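Local coordinates for tyrosine recombinase XerH (Helicobacter pylori, PDB 5JK0), which cuts and rejoins DNA as a site-specific tyrosine recombinase and takes part in chromosome segregation, at residues Arg200-Leu204 / Phe276-Lys280. Residues are numbered along the deposited sequence; the frame is centred on the assembly and turned at random.
Sequences RNRLL and FCNQK. With nucleotides of chain H.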
ATOM      1  N   ARG D 200       9.771  45.209  14.968  1.00 50.85           N
ATOM      2  CA  ARG D 200      10.508  43.976  14.719  1.00 48.51           C
ATOM      3  C   ARG D 200       9.589  42.818  14.342  1.00 45.76           C
ATOM      4  O   ARG D 200       9.838  42.109  13.368  1.00 44.18           O
ATOM      5  CB  ARG D 200      11.331  43.597  15.952  1.00 48.60           C
ATOM      6  CG  ARG D 200      12.118  42.307  15.807  1.00 47.51           C
ATOM      7  CD  ARG D 200      12.653  41.851  17.152  1.00 48.34           C
ATOM      8  NE  ARG D 200      11.570  41.543  18.083  1.00 47.43           N
ATOM      9  CZ  ARG D 200      11.740  41.313  19.381  1.00 47.41           C
ATOM     10  NH1 ARG D 200      12.955  41.361  19.911  1.00 48.24           N
ATOM     11  NH2 ARG D 200      10.695  41.040  20.149  1.00 46.85           N
ATOM     12  N   ASN D 201       8.529  42.632  15.121  1.00 45.32           N
ATOM     13  CA  ASN D 201       7.629  41.502  14.926  1.00 43.03           C
ATOM     14  C   ASN D 201       6.802  41.608  13.649  1.00 42.94           C
ATOM     15  O   ASN D 201       6.586  40.610  12.964  1.00 41.15           O
ATOM     16  CB  ASN D 201       6.702  41.352  16.133  1.00 43.13           C
ATOM     17  CG  ASN D 201       7.451  40.964  17.394  1.00 44.27           C
ATOM     18  OD1 ASN D 201       8.679  41.037  17.446  1.00 45.64           O
ATOM     19  ND2 ASN D 201       6.714  40.553  18.418  1.00 43.87           N
ATOM     20  N   ARG D 202       6.339  42.814  13.331  1.00 45.03           N
ATOM     21  CA  ARG D 202       5.566  43.019  12.112  1.00 45.76           C
ATOM     22  C   ARG D 202       6.409  42.718  10.878  1.00 45.07           C
ATOM     23  O   ARG D 202       5.951  42.045   9.957  1.00 44.31           O
ATOM     24  CB  ARG D 202       5.022  44.446  12.040  1.00 49.64           C
ATOM     25  CG  ARG D 202       3.829  44.699  12.945  1.00 52.09           C
ATOM     26  CD  ARG D 202       3.033  45.901  12.471  1.00 56.48           C
ATOM     27  NE  ARG D 202       3.842  47.116  12.438  1.00 61.05           N
ATOM     28  CZ  ARG D 202       3.467  48.242  11.842  1.00 66.39           C
ATOM     29  NH1 ARG D 202       4.263  49.303  11.862  1.00 69.12           N
ATOM     30  NH2 ARG D 202       2.296  48.310  11.223  1.00 68.18           N
ATOM     31  N   LEU D 203       7.643  43.212  10.869  1.00 46.04           N
ATOM     32  CA  LEU D 203       8.553  42.979   9.754  1.00 45.98           C
ATOM     33  C   LEU D 203       8.882  41.495   9.607  1.00 43.88           C
ATOM     34  O   LEU D 203       8.952  40.975   8.496  1.00 44.30           O
ATOM     35  CB  LEU D 203       9.840  43.787   9.932  1.00 47.84           C
ATOM     36  CG  LEU D 203      10.912  43.609   8.854  1.00 48.81           C
ATOM     37  CD1 LEU D 203      10.376  43.998   7.484  1.00 49.49           C
ATOM     38  CD2 LEU D 203      12.155  44.416   9.194  1.00 50.62           C
ATOM     39  N   LEU D 204       9.074  40.819  10.736  1.00 42.84           N
ATOM     40  CA  LEU D 204       9.423  39.402  10.740  1.00 40.74           C
ATOM     41  C   LEU D 204       8.322  38.537  10.136  1.00 39.72           C
ATOM     42  O   LEU D 204       8.584  37.686   9.285  1.00 38.88           O
ATOM     43  CB  LEU D 204       9.726  38.934  12.167  1.00 39.29           C
ATOM     44  CG  LEU D 204       9.993  37.440  12.361  1.00 35.98           C
ATOM     45  CD1 LEU D 204      11.179  36.989  11.522  1.00 35.79           C
ATOM     46  CD2 LEU D 204      10.223  37.121  13.830  1.00 36.01           C
ATOM     47  N   PHE D 276      17.100  40.137  12.962  1.00 46.91           N
ATOM     48  CA  PHE D 276      16.187  40.028  14.093  1.00 46.20           C
ATOM     49  C   PHE D 276      16.915  39.507  15.328  1.00 47.76           C
ATOM     50  O   PHE D 276      17.707  38.569  15.242  1.00 46.92           O
ATOM     51  CB  PHE D 276      15.009  39.114  13.747  1.00 43.38           C
ATOM     52  CG  PHE D 276      14.246  39.546  12.527  1.00 42.64           C
ATOM     53  CD1 PHE D 276      13.346  40.596  12.592  1.00 43.28           C
ATOM     54  CD2 PHE D 276      14.425  38.898  11.316  1.00 41.70           C
ATOM     55  CE1 PHE D 276      12.643  40.996  11.470  1.00 42.98           C
ATOM     56  CE2 PHE D 276      13.725  39.293  10.192  1.00 41.58           C
ATOM     57  CZ  PHE D 276      12.832  40.343  10.269  1.00 41.60           C
ATOM     58  N   CYS D 277      16.646  40.119  16.476  1.00 49.28           N
ATOM     59  CA  CYS D 277      17.303  39.727  17.715  1.00 49.64           C
ATOM     60  C   CYS D 277      16.421  39.979  18.932  1.00 49.81           C
ATOM     61  O   CYS D 277      15.509  40.805  18.892  1.00 49.17           O
ATOM     62  CB  CYS D 277      18.628  40.475  17.874  1.00 52.29           C
ATOM     63  SG  CYS D 277      18.459  42.270  18.022  1.00 58.56           S
ATOM     64  N   ASN D 278      16.699  39.258  20.014  1.00 50.21           N
ATOM     65  CA  ASN D 278      16.002  39.477  21.274  1.00 50.37           C
ATOM     66  C   ASN D 278      16.576  40.680  22.013  1.00 53.00           C
ATOM     67  O   ASN D 278      17.392  41.420  21.464  1.00 54.49           O
ATOM     68  CB  ASN D 278      16.068  38.223  22.154  1.00 49.54           C
ATOM     69  CG  ASN D 278      17.483  37.691  22.323  1.00 51.08           C
ATOM     70  OD1 ASN D 278      18.455  38.447  22.297  1.00 54.15           O
ATOM     71  ND2 ASN D 278      17.601  36.379  22.496  1.00 49.35           N
ATOM     72  N   GLN D 279      16.154  40.871  23.258  1.00 55.07           N
ATOM     73  CA  GLN D 279      16.613  42.006  24.050  1.00 59.01           C
ATOM     74  C   GLN D 279      18.074  41.844  24.458  1.00 62.05           C
ATOM     75  O   GLN D 279      18.756  42.824  24.761  1.00 64.64           O
ATOM     76  CB  GLN D 279      15.736  42.180  25.292  1.00 60.41           C
ATOM     77  CG  GLN D 279      14.246  42.252  24.994  1.00 58.88           C
ATOM     78  CD  GLN D 279      13.887  43.400  24.069  1.00 58.91           C
ATOM     79  OE1 GLN D 279      14.500  44.467  24.116  1.00 61.04           O
ATOM     80  NE2 GLN D 279      12.889  43.184  23.219  1.00 55.46           N
ATOM     81  N   LYS D 280      18.548  40.602  24.460  1.00 61.44           N
ATOM     82  CA  LYS D 280      19.923  40.306  24.843  1.00 63.32           C
ATOM     83  C   LYS D 280      20.876  40.398  23.650  1.00 63.33           C
ATOM     84  O   LYS D 280      22.094  40.417  23.822  1.00 65.59           O
ATOM     85  CB  LYS D 280      20.009  38.917  25.482  1.00 62.08           C
TER
ATOM     86  P    DG H   4      12.087  39.588  23.577  1.00 56.91           P
ATOM     87  OP1  DG H   4      13.527  39.322  23.784  1.00 57.60           O
ATOM     88  OP2  DG H   4      11.665  40.612  22.596  1.00 59.59           O
ATOM     89  O5'  DG H   4      11.344  38.216  23.207  1.00 53.88           O
ATOM     90  C5'  DG H   4      12.072  36.990  23.134  1.00 52.00           C
ATOM     91  C4'  DG H   4      12.354  36.433  24.520  1.00 51.91           C
ATOM     92  O4'  DG H   4      11.158  36.498  25.325  1.00 50.61           O
ATOM     93  C3'  DG H   4      12.750  34.970  24.551  1.00 49.83           C
ATOM     94  O3'  DG H   4      14.144  34.834  24.313  1.00 52.24           O
ATOM     95  C2'  DG H   4      12.385  34.562  25.978  1.00 48.10           C
ATOM     96  C1'  DG H   4      11.198  35.479  26.308  1.00 48.46           C
ATOM     97  N9   DG H   4       9.905  34.795  26.329  1.00 45.91           N
ATOM     98  C8   DG H   4       8.780  35.132  25.615  1.00 45.87           C
ATOM     99  N7   DG H   4       7.766  34.344  25.838  1.00 43.53           N
ATOM    100  C5   DG H   4       8.245  33.423  26.761  1.00 42.30           C
ATOM    101  C6   DG H   4       7.596  32.325  27.375  1.00 41.69           C
ATOM    102  O6   DG H   4       6.430  31.937  27.217  1.00 42.21           O
ATOM    103  N1   DG H   4       8.442  31.649  28.251  1.00 40.92           N
ATOM    104  C2   DG H   4       9.750  31.990  28.501  1.00 42.19           C
ATOM    105  N2   DG H   4      10.409  31.216  29.376  1.00 41.62           N
ATOM    106  N3   DG H   4      10.371  33.018  27.933  1.00 44.05           N
ATOM    107  C4   DG H   4       9.561  33.687  27.076  1.00 44.00           C
TER
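Phe276 lays its ring against helix 198-211 while Arg200, one turn before Leu204 on that helix, reaches along the loop to the DNA. Leu204 covers one face of the ring: its CD1 sits 3.8 Å from the Phe276 ring centroid, a CH-pi contact only 15° off the normal, and its CB adds a second touch at CE1. Leu203 comes up to the rim instead, with CG 4.0 Å from Phe276 CZ, near the ring plane. Arg200 CG meets the rim at CD1, also in plane, so aliphatic carbon from three helix residues borders a single ring.

This packing joins the helix to the loop between helices 255-264 and 286-300 in the catalytic domain of the phage integrase family, and beside it the two segments share a DNA phosphate. With CG anti to the backbone N (chi1 179°) and a bend at chi3, the Arg200 guanidinium lies where NH1 donates to Cys277 O at 2.8 Å, a bond bent to 139°. Arg200 NH2 gives a straighter bond to OP2 of DG4 of chain H (2.7 Å), which NH1 supplements weakly. Along another edge, Arg200 NE donates in plane to Asn201 OD1 at 3.0 Å, helping to fix the rotation of the group; Asn201 ND2 in turn bonds to Tyr288 OH. Gln279 adds two bonds to the same phosphate: Gln279 NE2 donates to OP2 of DG4 of chain H at 2.9 Å and its backbone N to OP1 at 3.1 Å. Asn278 ND2 bonds to Ser282 OG and to a further phosphate of the DNA.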